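Local atomic coordinates of TRAS1 ORF2p (Bombyx mori, PDB entry 1WDU), a protein that carries an N-terminal endonuclease domain, the part described here, which probably cuts telomeric DNA for insertion of the TRAS1 retrotransposon. Residues Val108-Thr112 with Arg113-Ile117; Phe211-Glu214 with Asp215-Asp218. The protein carries 1 engineered substitution. All coordinates share one frame; numbering follows the deposited sequence.

Interaction 1: residues Val108-Thr112 with Arg113-Ile117; sequences VGIRT and RAWEI
Thr112 covers one face of the Trp115 indole near its rim: OG1 of Thr112 lies 3.4 Å from CE3 of Trp115, and the methyl CG2 of Thr112 is 3.8 Å from CZ3 of Trp115. Ala114 CB lies over the same face. On the opposite face Ile117 CD1 sits above the ring centre, 3.8 Å from the plane of Trp115. Ile110 reaches the six-membered ring from an oblique direction, with its CG1 4.0 Å from Trp115 CZ3. CG of Trp115 stands between its own backbone N and carbonyl carbon (chi1 41°), which turns the ring back over the chain so that its end meets Thr112 and Ile110. The indole is pinned further by NE1, which donates to the carbonyl of Arg242, and by Tyr20, packed edge-to-face. Putting an alanine in place of Trp115 would probably open a gap between Thr112 and Ile117 and leave the Arg242 carbonyl without this donor.

The fold here is a beta hairpin whose two arms, strands 105-111 and 116-123, are joined by a tight turn with Arg113 and Ala114 at its centre, both in a right-handed helical conformation. Thr112 N donates to Trp115 O at 2.8 Å, nearly straight at 168°; the reverse bond is weak, as is the one from Trp115 N to Thr112 OG1 at 3.4 Å. Two residues further along each arm, Ile110 and Ile117 form an antiparallel hydrogen-bonded pair. Between it and the turn, Arg111 and Glu116, a non-hydrogen-bonded pair, point to the other side of the sheet, where extended chains bring Arg111 NH1 within 3.1 Å of Glu116 OE1. This salt bridge uses the anti side of the carboxylate, and the guanidinium and carboxylate planes stand 87° apart.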
loop_
_atom_site.group_PDB
_atom_site.type_symbol
_atom_site.label_atom_id
_atom_site.label_comp_id
_atom_site.label_asym_id
_atom_site.label_seq_id
_atom_site.Cartn_x
_atom_site.Cartn_y
_atom_site.Cartn_z
ATOM N N VAL A 108 4.332 4.119 8.704
ATOM C CA VAL A 108 4.425 3.418 9.972
ATOM C C VAL A 108 5.525 2.375 9.957
ATOM O O VAL A 108 5.642 1.608 9.000
ATOM C CB VAL A 108 3.080 2.734 10.300
ATOM C CG1 VAL A 108 3.308 1.452 11.066
ATOM C CG2 VAL A 108 2.205 3.690 11.097
ATOM N N GLY A 109 6.329 2.353 11.020
ATOM C CA GLY A 109 7.389 1.368 11.121
ATOM C C GLY A 109 6.935 0.166 11.940
ATOM O O GLY A 109 6.109 0.305 12.845
ATOM N N ILE A 110 7.434 -1.018 11.589
ATOM C CA ILE A 110 7.136 -2.250 12.319
ATOM C C ILE A 110 8.494 -2.843 12.671
ATOM O O ILE A 110 9.445 -2.770 11.884
ATOM C CB ILE A 110 6.331 -3.289 11.491
ATOM C CG1 ILE A 110 7.011 -3.542 10.143
ATOM C CG2 ILE A 110 4.881 -2.825 11.321
ATOM C CD1 ILE A 110 6.268 -4.563 9.294
ATOM N N ARG A 111 8.590 -3.439 13.850
ATOM C CA ARG A 111 9.859 -3.980 14.299
ATOM C C ARG A 111 9.736 -5.341 14.969
ATOM O O ARG A 111 8.769 -5.609 15.678
ATOM C CB ARG A 111 10.490 -2.967 15.263
ATOM C CG ARG A 111 11.764 -3.407 15.946
ATOM C CD ARG A 111 12.060 -2.472 17.111
ATOM N NE ARG A 111 13.111 -2.978 17.991
ATOM C CZ ARG A 111 14.406 -3.005 17.681
ATOM N NH1 ARG A 111 14.820 -2.548 16.505
ATOM N NH2 ARG A 111 15.286 -3.490 18.551
ATOM N N THR A 112 10.722 -6.194 14.711
ATOM C CA THR A 112 10.817 -7.534 15.294
ATOM C C THR A 112 12.315 -7.795 15.484
ATOM O O THR A 112 13.143 -6.985 15.058
ATOM C CB THR A 112 10.246 -8.636 14.362
ATOM O OG1 THR A 112 11.008 -8.693 13.150
ATOM C CG2 THR A 112 8.792 -8.359 14.030
ATOM N N ARG A 113 12.665 -8.910 16.124
ATOM C CA ARG A 113 14.078 -9.246 16.336
ATOM C C ARG A 113 14.792 -9.296 14.989
ATOM O O ARG A 113 15.928 -8.838 14.848
ATOM C CB ARG A 113 14.227 -10.620 17.011
ATOM C CG ARG A 113 14.372 -10.616 18.535
ATOM C CD ARG A 113 13.029 -10.561 19.246
ATOM N NE ARG A 113 13.061 -11.285 20.518
ATOM C CZ ARG A 113 12.002 -11.475 21.301
ATOM N NH1 ARG A 113 10.817 -10.988 20.948
ATOM N NH2 ARG A 113 12.121 -12.168 22.429
ATOM N N ALA A 114 14.095 -9.855 14.004
ATOM C CA ALA A 114 14.610 -10.021 12.650
ATOM C C ALA A 114 14.911 -8.734 11.884
ATOM O O ALA A 114 15.885 -8.675 11.133
ATOM C CB ALA A 114 13.637 -10.876 11.852
ATOM N N TRP A 115 14.078 -7.711 12.057
ATOM C CA TRP A 115 14.277 -6.456 11.339
ATOM C C TRP A 115 13.347 -5.328 11.760
ATOM O O TRP A 115 12.527 -5.480 12.660
ATOM C CB TRP A 115 14.112 -6.692 9.831
ATOM C CG TRP A 115 12.976 -7.625 9.444
ATOM C CD1 TRP A 115 13.081 -8.763 8.695
ATOM C CD2 TRP A 115 11.577 -7.490 9.766
ATOM N NE1 TRP A 115 11.846 -9.342 8.528
ATOM C CE2 TRP A 115 10.905 -8.583 9.174
ATOM C CE3 TRP A 115 10.829 -6.551 10.493
ATOM C CZ2 TRP A 115 9.517 -8.767 9.289
ATOM C CZ3 TRP A 115 9.447 -6.732 10.606
ATOM C CH2 TRP A 115 8.809 -7.834 10.006
ATOM N N GLU A 116 13.501 -4.185 11.098
ATOM C CA GLU A 116 12.658 -3.022 11.340
ATOM C C GLU A 116 12.319 -2.481 9.956
ATOM O O GLU A 116 13.209 -2.080 9.205
ATOM C CB GLU A 116 13.392 -1.960 12.153
ATOM C CG GLU A 116 12.452 -0.900 12.716
ATOM C CD GLU A 116 13.147 0.068 13.653
ATOM O OE1 GLU A 116 13.998 -0.393 14.447
ATOM O OE2 GLU A 116 12.836 1.280 13.606
ATOM N N ILE A 117 11.030 -2.476 9.626
ATOM C CA ILE A 117 10.574 -2.026 8.318
ATOM C C ILE A 117 9.631 -0.823 8.342
ATOM O O ILE A 117 8.661 -0.791 9.099
ATOM C CB ILE A 117 9.878 -3.200 7.578
ATOM C CG1 ILE A 117 10.872 -4.349 7.398
ATOM C CG2 ILE A 117 9.330 -2.738 6.232
ATOM C CD1 ILE A 117 10.306 -5.549 6.694
#

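Interaction 2: residues Phe211-Glu214 with Asp215-Asp218; sequences FCTE and DMLD
Thr213 OG1 donates to Asp215 OD2 at 2.9 Å, the one side-chain hydrogen bond between 211-214 and 215-218. The two side chains run alongside each other, and the hydroxyl comes from above the carboxylate, 50° out of its plane. CG of Asp215 lies between its own backbone N and carbonyl carbon (chi1 75°), which swings the carboxylate back towards Thr213. Beside this pair, the methylene CG of Met216 passes 3.5 Å from Thr213 OG1. Cys212 points its SG at the next turn of chain, meeting CB of Met216 at 3.6 Å; its approach to a methyl of Leu217 is closer still, but too short for its exact value to be trusted.

Two bonds of the i to i+3 kind mark a short 3-10 turn at the end of strand 204-212: Met216 N to Thr213 O at 3.1 Å (N-H...O 154°) and Leu217 N to Glu214 O at 3.0 Å. The turn carries the chain out of the sheet, on its way to strand 220-225.

The Thr213-Asp215 pair is positioned by the segment of the same chain that leads into strand 149-154. Leu149 N donates to Thr213 OG1, and Arg148 N donates to Asp215 OD2, giving that carboxylate oxygen two donors. Further back along the strand, Phe211 stacks on Phe151.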
loop_
_atom_site.group_PDB
_atom_site.type_symbol
_atom_site.label_atom_id
_atom_site.label_comp_id
_atom_site.label_asym_id
_atom_site.label_seq_id
_atom_site.Cartn_x
_atom_site.Cartn_y
_atom_site.Cartn_z
ATOM N N PHE A 211 6.022 -1.088 -4.213
ATOM C CA PHE A 211 7.446 -1.024 -4.494
ATOM C C PHE A 211 8.244 -0.912 -3.212
ATOM O O PHE A 211 7.715 -0.507 -2.175
ATOM C CB PHE A 211 7.749 0.134 -5.463
ATOM C CG PHE A 211 7.099 1.444 -5.096
ATOM C CD1 PHE A 211 7.753 2.361 -4.285
ATOM C CD2 PHE A 211 5.865 1.793 -5.626
ATOM C CE1 PHE A 211 7.195 3.616 -4.012
ATOM C CE2 PHE A 211 5.297 3.053 -5.354
ATOM C CZ PHE A 211 5.969 3.957 -4.549
ATOM N N CYS A 212 9.516 -1.279 -3.279
ATOM C CA CYS A 212 10.362 -1.267 -2.095
ATOM C C CYS A 212 11.822 -1.017 -2.411
ATOM O O CYS A 212 12.246 -1.104 -3.557
ATOM C CB CYS A 212 10.265 -2.626 -1.402
ATOM S SG CYS A 212 10.800 -3.997 -2.485
ATOM N N THR A 213 12.590 -0.724 -1.368
ATOM C CA THR A 213 14.023 -0.512 -1.508
ATOM C C THR A 213 14.617 -1.850 -1.958
ATOM O O THR A 213 14.006 -2.900 -1.757
ATOM C CB THR A 213 14.645 -0.111 -0.167
ATOM O OG1 THR A 213 14.141 -0.976 0.860
ATOM C CG2 THR A 213 14.308 1.329 0.169
ATOM N N GLU A 214 15.800 -1.812 -2.563
ATOM C CA GLU A 214 16.461 -3.025 -3.059
ATOM C C GLU A 214 16.587 -4.130 -2.009
ATOM O O GLU A 214 16.266 -5.289 -2.276
ATOM C CB GLU A 214 17.850 -2.662 -3.609
ATOM C CG GLU A 214 18.711 -3.838 -4.077
ATOM C CD GLU A 214 18.188 -4.496 -5.342
ATOM O OE1 GLU A 214 17.947 -3.773 -6.334
ATOM O OE2 GLU A 214 18.027 -5.738 -5.350
ATOM N N ASP A 215 17.046 -3.763 -0.816
ATOM C CA ASP A 215 17.239 -4.713 0.277
ATOM C C ASP A 215 15.994 -5.510 0.667
ATOM O O ASP A 215 16.104 -6.560 1.290
ATOM C CB ASP A 215 17.786 -3.981 1.511
ATOM C CG ASP A 215 16.724 -3.142 2.223
ATOM O OD1 ASP A 215 15.985 -3.698 3.066
ATOM O OD2 ASP A 215 16.626 -1.931 1.938
ATOM N N MET A 216 14.810 -5.024 0.307
ATOM C CA MET A 216 13.582 -5.732 0.653
ATOM C C MET A 216 13.355 -6.943 -0.228
ATOM O O MET A 216 12.735 -7.920 0.196
ATOM C CB MET A 216 12.380 -4.792 0.603
ATOM C CG MET A 216 12.350 -3.828 1.775
ATOM S SD MET A 216 12.581 -4.709 3.341
ATOM C CE MET A 216 11.107 -5.760 3.347
ATOM N N LEU A 217 13.838 -6.878 -1.463
ATOM C CA LEU A 217 13.727 -8.031 -2.343
ATOM C C LEU A 217 14.566 -9.064 -1.592
ATOM O O LEU A 217 15.636 -8.724 -1.089
ATOM C CB LEU A 217 14.352 -7.723 -3.705
ATOM C CG LEU A 217 13.513 -6.989 -4.752
ATOM C CD1 LEU A 217 12.815 -5.804 -4.142
ATOM C CD2 LEU A 217 14.418 -6.545 -5.891
ATOM N N ASP A 218 14.076 -10.297 -1.502
ATOM C CA ASP A 218 14.743 -11.398 -0.785
ATOM C C ASP A 218 14.010 -11.642 0.528
ATOM O O ASP A 218 14.210 -12.664 1.189
ATOM C CB ASP A 218 16.220 -11.098 -0.468
ATOM C CG ASP A 218 17.138 -11.320 -1.659
ATOM O OD1 ASP A 218 18.372 -11.251 -1.472
ATOM O OD2 ASP A 218 16.630 -11.562 -2.776
#

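How the interactions relate
Interaction 1 comes first along the chain and closes well before interaction 2 opens; their centres lie about 14 Å apart. Both reach the same mixed sheet, one of the two sheets of this four-layered alpha/beta sandwich: interaction 1 is the hairpin of strands 105-111 and 116-123, and interaction 2 is the exit from strand 204-212. Strand 149-154 separates them, running parallel to 116-123 and antiparallel to 204-212. They nevertheless touch, since Ile117 CD1 packs 3.4 Å from Met216 CE. Ile117 and Trp115 also rest on Ile241 of strand 237-241, so this region connects the two sheets of the endonuclease domain.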